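Local coordinates for telomerase reverse transcriptase (PDB 6ZDQ), which probably extends chromosome ends by copying a template within its RNA component into telomeric DNA repeats, at residues K221-K233 / I244-N256. Numbering follows the deposited sequence.
Sequences KIQREQLPCGKIK and ICVPIKRSLKLLN
Q223, in the type I beta turn from I222 to E225, lies against the backbone of L252. Its CG sits anti to the backbone N (chi1 -163°), and the extended chain brings NE2 to L252 O in a weak hydrogen bond of 3.4 Å. K253 folds over the R224 carbonyl. Its chain bends at the last two torsions, and NZ hydrogen-bonds to R224 O at 3.2 Å. NZ, the donor, stands above the carbonyl plane, 51° out of it. The L252 side chain points toward 221-233, with L252 CB and CD1 each 3.3 Å from E225 O. L252 CD1 also reaches L227 CB, and L252 CD2 packs on C229 SG at 3.7 Å. The same buried sulfur meets I248 CD1 at 3.5 Å and touches L255 CD2. Separately, C229 O accepts I248 N at 3.1 Å, just beyond the last strand pair. From G230 onward the segments pair as an antiparallel beta hairpin. C245 SG rests against the bare CA of G230. K231 with V246 and K233 with I244 are hydrogen-bonded pairs; K233 N to I244 O is nearly straight at 175°. On that face K233 crosses V246 at about a right angle, K233 CE lying 3.7 Å from V246 CG2. I232 and C245 occupy the opposite face. Strand 241-247 is outermost in the five-stranded mixed sheet, so the hairpin forms an edge; strand 436-440 flanks 229-236 on its other side. Loop 248-256 runs on beside the chain leading into 229-236. Helix 421-434 touches L227 and P228, helix 263-296 packs on P247, and L448 meets I222 and L252.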
loop_
_atom_site.group_PDB
_atom_site.type_symbol
_atom_site.label_atom_id
_atom_site.label_comp_id
_atom_site.label_asym_id
_atom_site.label_seq_id
_atom_site.Cartn_x
_atom_site.Cartn_y
_atom_site.Cartn_z
ATOM N N LYS A 221 8.885 -22.758 -26.520
ATOM C CA LYS A 221 10.342 -22.729 -26.521
ATOM C C LYS A 221 10.917 -21.357 -26.177
ATOM O O LYS A 221 12.136 -21.178 -26.264
ATOM C CB LYS A 221 10.878 -23.202 -27.876
ATOM C CG LYS A 221 10.074 -22.731 -29.075
ATOM C CD LYS A 221 10.541 -23.434 -30.340
ATOM C CE LYS A 221 9.652 -23.103 -31.527
ATOM N NZ LYS A 221 10.072 -23.841 -32.752
ATOM N N ILE A 222 10.080 -20.390 -25.793
ATOM C CA ILE A 222 10.596 -19.146 -25.231
ATOM C C ILE A 222 11.001 -19.330 -23.775
ATOM O O ILE A 222 11.750 -18.506 -23.234
ATOM C CB ILE A 222 9.569 -18.007 -25.352
ATOM C CG1 ILE A 222 10.264 -16.644 -25.302
ATOM C CG2 ILE A 222 8.544 -18.092 -24.234
ATOM C CD1 ILE A 222 11.204 -16.390 -26.456
ATOM N N GLN A 223 10.516 -20.395 -23.129
ATOM C CA GLN A 223 10.841 -20.648 -21.729
ATOM C C GLN A 223 12.323 -20.948 -21.538
ATOM O O GLN A 223 12.867 -20.714 -20.453
ATOM C CB GLN A 223 9.983 -21.804 -21.207
ATOM C CG GLN A 223 9.908 -21.920 -19.694
ATOM C CD GLN A 223 8.864 -22.928 -19.242
ATOM O OE1 GLN A 223 8.171 -23.529 -20.063
ATOM N NE2 GLN A 223 8.747 -23.117 -17.932
ATOM N N ARG A 224 12.992 -21.464 -22.572
ATOM C CA ARG A 224 14.409 -21.794 -22.467
ATOM C C ARG A 224 15.313 -20.565 -22.464
ATOM O O ARG A 224 16.519 -20.711 -22.237
ATOM C CB ARG A 224 14.826 -22.723 -23.609
ATOM C CG ARG A 224 14.940 -22.035 -24.958
ATOM C CD ARG A 224 15.879 -22.795 -25.879
ATOM N NE ARG A 224 17.186 -23.008 -25.262
ATOM C CZ ARG A 224 18.177 -22.121 -25.277
ATOM N NH1 ARG A 224 18.014 -20.952 -25.881
ATOM N NH2 ARG A 224 19.331 -22.404 -24.689
ATOM N N GLU A 225 14.774 -19.375 -22.710
ATOM C CA GLU A 225 15.560 -18.151 -22.722
ATOM C C GLU A 225 15.465 -17.452 -21.372
ATOM O O GLU A 225 14.425 -17.481 -20.709
ATOM C CB GLU A 225 15.084 -17.205 -23.829
ATOM C CG GLU A 225 15.126 -17.797 -25.227
ATOM C CD GLU A 225 14.671 -16.816 -26.294
ATOM O OE1 GLU A 225 14.459 -15.629 -25.964
ATOM O OE2 GLU A 225 14.522 -17.234 -27.461
ATOM N N GLN A 226 16.565 -16.820 -20.969
ATOM C CA GLN A 226 16.620 -16.095 -19.702
ATOM C C GLN A 226 16.202 -14.652 -19.957
ATOM O O GLN A 226 16.973 -13.846 -20.487
ATOM C CB GLN A 226 18.009 -16.187 -19.080
ATOM C CG GLN A 226 19.159 -16.017 -20.057
ATOM C CD GLN A 226 20.505 -16.100 -19.369
ATOM O OE1 GLN A 226 20.578 -16.233 -18.147
ATOM N NE2 GLN A 226 21.577 -16.023 -20.149
ATOM N N LEU A 227 14.973 -14.329 -19.585
ATOM C CA LEU A 227 14.367 -13.021 -19.756
ATOM C C LEU A 227 13.659 -12.642 -18.474
ATOM O O LEU A 227 13.351 -13.509 -17.643
ATOM C CB LEU A 227 13.367 -13.025 -20.923
ATOM C CG LEU A 227 13.907 -13.406 -22.300
ATOM C CD1 LEU A 227 12.780 -13.441 -23.315
ATOM C CD2 LEU A 227 14.992 -12.432 -22.727
ATOM N N PRO A 228 13.389 -11.354 -18.257
ATOM C CA PRO A 228 12.593 -10.956 -17.090
ATOM C C PRO A 228 11.222 -11.616 -17.126
ATOM O O PRO A 228 10.492 -11.516 -18.115
ATOM C CB PRO A 228 12.495 -9.434 -17.227
ATOM C CG PRO A 228 13.686 -9.056 -18.043
ATOM C CD PRO A 228 13.892 -10.186 -19.006
ATOM N N CYS A 229 10.877 -12.298 -16.037
ATOM C CA CYS A 229 9.662 -13.098 -15.982
ATOM C C CYS A 229 8.814 -12.671 -14.794
ATOM O O CYS A 229 9.304 -12.626 -13.660
ATOM C CB CYS A 229 9.991 -14.591 -15.889
ATOM S SG CYS A 229 8.576 -15.673 -16.179
ATOM N N GLY A 230 7.547 -12.365 -15.057
ATOM C CA GLY A 230 6.613 -12.023 -14.003
ATOM C C GLY A 230 5.390 -12.916 -14.002
ATOM O O GLY A 230 5.327 -13.890 -14.760
ATOM N N LYS A 231 4.407 -12.599 -13.161
ATOM C CA LYS A 231 3.185 -13.386 -13.042
ATOM C C LYS A 231 1.994 -12.449 -13.171
ATOM O O LYS A 231 1.822 -11.543 -12.349
ATOM C CB LYS A 231 3.147 -14.146 -11.711
ATOM C CG LYS A 231 2.468 -15.508 -11.786
ATOM C CD LYS A 231 3.018 -16.466 -10.733
ATOM C CE LYS A 231 2.562 -16.096 -9.330
ATOM N NZ LYS A 231 1.115 -16.381 -9.122
ATOM N N ILE A 232 1.183 -12.659 -14.206
ATOM C CA ILE A 232 0.050 -11.780 -14.473
ATOM C C ILE A 232 -1.032 -12.014 -13.426
ATOM O O ILE A 232 -1.498 -13.143 -13.235
ATOM C CB ILE A 232 -0.490 -11.999 -15.891
ATOM C CG1 ILE A 232 0.598 -11.682 -16.921
ATOM C CG2 ILE A 232 -1.726 -11.145 -16.132
ATOM C CD1 ILE A 232 0.148 -11.843 -18.355
ATOM N N LYS A 233 -1.429 -10.945 -12.738
ATOM C CA LYS A 233 -2.495 -10.987 -11.750
ATOM C C LYS A 233 -3.439 -9.812 -11.971
ATOM O O LYS A 233 -3.101 -8.835 -12.645
ATOM C CB LYS A 233 -1.934 -10.965 -10.320
ATOM C CG LYS A 233 -1.077 -12.175 -9.975
ATOM C CD LYS A 233 -0.568 -12.105 -8.542
ATOM C CE LYS A 233 0.277 -13.322 -8.191
ATOM N NZ LYS A 233 0.819 -13.257 -6.805
ATOM N N ILE A 244 -1.518 -6.236 -13.431
ATOM C CA ILE A 244 -0.161 -6.008 -12.960
ATOM C C ILE A 244 0.635 -7.292 -13.145
ATOM O O ILE A 244 0.083 -8.374 -13.362
ATOM C CB ILE A 244 -0.121 -5.543 -11.489
ATOM C CG1 ILE A 244 -0.760 -6.590 -10.573
ATOM C CG2 ILE A 244 -0.813 -4.197 -11.337
ATOM C CD1 ILE A 244 0.242 -7.422 -9.797
ATOM N N CYS A 245 1.955 -7.157 -13.059
ATOM C CA CYS A 245 2.869 -8.278 -13.227
ATOM C C CYS A 245 3.859 -8.268 -12.073
ATOM O O CYS A 245 4.578 -7.282 -11.881
ATOM C CB CYS A 245 3.597 -8.193 -14.571
ATOM S SG CYS A 245 4.189 -9.773 -15.203
ATOM N N VAL A 246 3.891 -9.351 -11.308
ATOM C CA VAL A 246 4.767 -9.477 -10.147
ATOM C C VAL A 246 5.974 -10.330 -10.554
ATOM O O VAL A 246 5.788 -11.497 -10.920
ATOM C CB VAL A 246 4.039 -10.088 -8.941
ATOM C CG1 VAL A 246 3.255 -9.014 -8.205
ATOM C CG2 VAL A 246 3.107 -11.207 -9.383
ATOM N N PRO A 247 7.187 -9.786 -10.522
ATOM C CA PRO A 247 8.361 -10.582 -10.914
ATOM C C PRO A 247 8.537 -11.794 -10.011
ATOM O O PRO A 247 8.537 -11.682 -8.782
ATOM C CB PRO A 247 9.523 -9.592 -10.769
ATOM C CG PRO A 247 8.888 -8.237 -10.834
ATOM C CD PRO A 247 7.545 -8.398 -10.192
ATOM N N ILE A 248 8.685 -12.961 -10.633
ATOM C CA ILE A 248 8.911 -14.197 -9.895
ATOM C C ILE A 248 10.363 -14.259 -9.439
ATOM O O ILE A 248 11.268 -13.722 -10.088
ATOM C CB ILE A 248 8.536 -15.425 -10.749
ATOM C CG1 ILE A 248 9.407 -15.493 -12.005
ATOM C CG2 ILE A 248 7.059 -15.387 -11.117
ATOM C CD1 ILE A 248 9.162 -16.722 -12.846
ATOM N N LYS A 249 10.588 -14.920 -8.308
ATOM C CA LYS A 249 11.928 -15.042 -7.736
ATOM C C LYS A 249 12.642 -16.292 -8.244
ATOM O O LYS A 249 13.123 -17.121 -7.472
ATOM C CB LYS A 249 11.841 -15.033 -6.215
ATOM C CG LYS A 249 11.169 -13.789 -5.652
ATOM C CD LYS A 249 11.193 -13.771 -4.132
ATOM C CE LYS A 249 10.551 -12.504 -3.589
ATOM N NZ LYS A 249 10.640 -12.425 -2.106
ATOM N N ARG A 250 12.717 -16.420 -9.564
ATOM C CA ARG A 250 13.373 -17.541 -10.228
ATOM C C ARG A 250 13.536 -17.172 -11.699
ATOM O O ARG A 250 13.179 -16.069 -12.125
ATOM C CB ARG A 250 12.580 -18.839 -10.051
ATOM C CG ARG A 250 11.170 -18.782 -10.613
ATOM C CD ARG A 250 10.204 -19.624 -9.792
ATOM N NE ARG A 250 10.546 -21.043 -9.803
ATOM C CZ ARG A 250 9.829 -21.985 -9.200
ATOM N NH1 ARG A 250 8.729 -21.659 -8.536
ATOM N NH2 ARG A 250 10.210 -23.253 -9.259
ATOM N N SER A 251 14.073 -18.106 -12.476
ATOM C CA SER A 251 14.293 -17.903 -13.899
ATOM C C SER A 251 13.178 -18.556 -14.712
ATOM O O SER A 251 12.368 -19.332 -14.200
ATOM C CB SER A 251 15.659 -18.454 -14.319
ATOM O OG SER A 251 15.750 -19.847 -14.085
ATOM N N LEU A 252 13.141 -18.214 -16.004
ATOM C CA LEU A 252 12.131 -18.776 -16.898
ATOM C C LEU A 252 12.279 -20.289 -17.025
ATOM O O LEU A 252 11.289 -21.028 -16.974
ATOM C CB LEU A 252 12.224 -18.106 -18.272
ATOM C CG LEU A 252 11.071 -17.186 -18.675
ATOM C CD1 LEU A 252 11.387 -16.469 -19.977
ATOM C CD2 LEU A 252 9.778 -17.976 -18.802
ATOM N N LYS A 253 13.516 -20.768 -17.188
ATOM C CA LYS A 253 13.743 -22.194 -17.414
ATOM C C LYS A 253 13.297 -23.036 -16.223
ATOM O O LYS A 253 12.657 -24.079 -16.397
ATOM C CB LYS A 253 15.222 -22.448 -17.716
ATOM C CG LYS A 253 15.671 -21.997 -19.098
ATOM C CD LYS A 253 17.117 -22.385 -19.373
ATOM C CE LYS A 253 18.089 -21.370 -18.794
ATOM N NZ LYS A 253 18.025 -20.071 -19.520
ATOM N N LEU A 254 13.628 -22.602 -15.009
ATOM C CA LEU A 254 13.406 -23.398 -13.808
ATOM C C LEU A 254 11.999 -23.253 -13.238
ATOM O O LEU A 254 11.668 -23.941 -12.267
ATOM C CB LEU A 254 14.447 -23.029 -12.741
ATOM C CG LEU A 254 15.874 -23.588 -12.863
ATOM C CD1 LEU A 254 16.610 -23.063 -14.092
ATOM C CD2 LEU A 254 16.678 -23.294 -11.603
ATOM N N LEU A 255 11.177 -22.382 -13.812
ATOM C CA LEU A 255 9.820 -22.150 -13.344
ATOM C C LEU A 255 8.958 -23.401 -13.537
ATOM O O LEU A 255 9.329 -24.349 -14.237
ATOM C CB LEU A 255 9.220 -20.954 -14.092
ATOM C CG LEU A 255 7.764 -20.506 -13.918
ATOM C CD1 LEU A 255 7.498 -20.024 -12.499
ATOM C CD2 LEU A 255 7.404 -19.435 -14.935
ATOM N N ASN A 256 7.781 -23.382 -12.906
ATOM C CA ASN A 256 6.667 -24.273 -13.237
ATOM C C ASN A 256 7.028 -25.759 -13.108
ATOM O O ASN A 256 7.053 -26.499 -14.094
ATOM C CB ASN A 256 6.147 -23.957 -14.645
ATOM C CG ASN A 256 4.822 -24.633 -14.944
ATOM O OD1 ASN A 256 4.777 -25.688 -15.577
ATOM N ND2 ASN A 256 3.733 -24.028 -14.488
#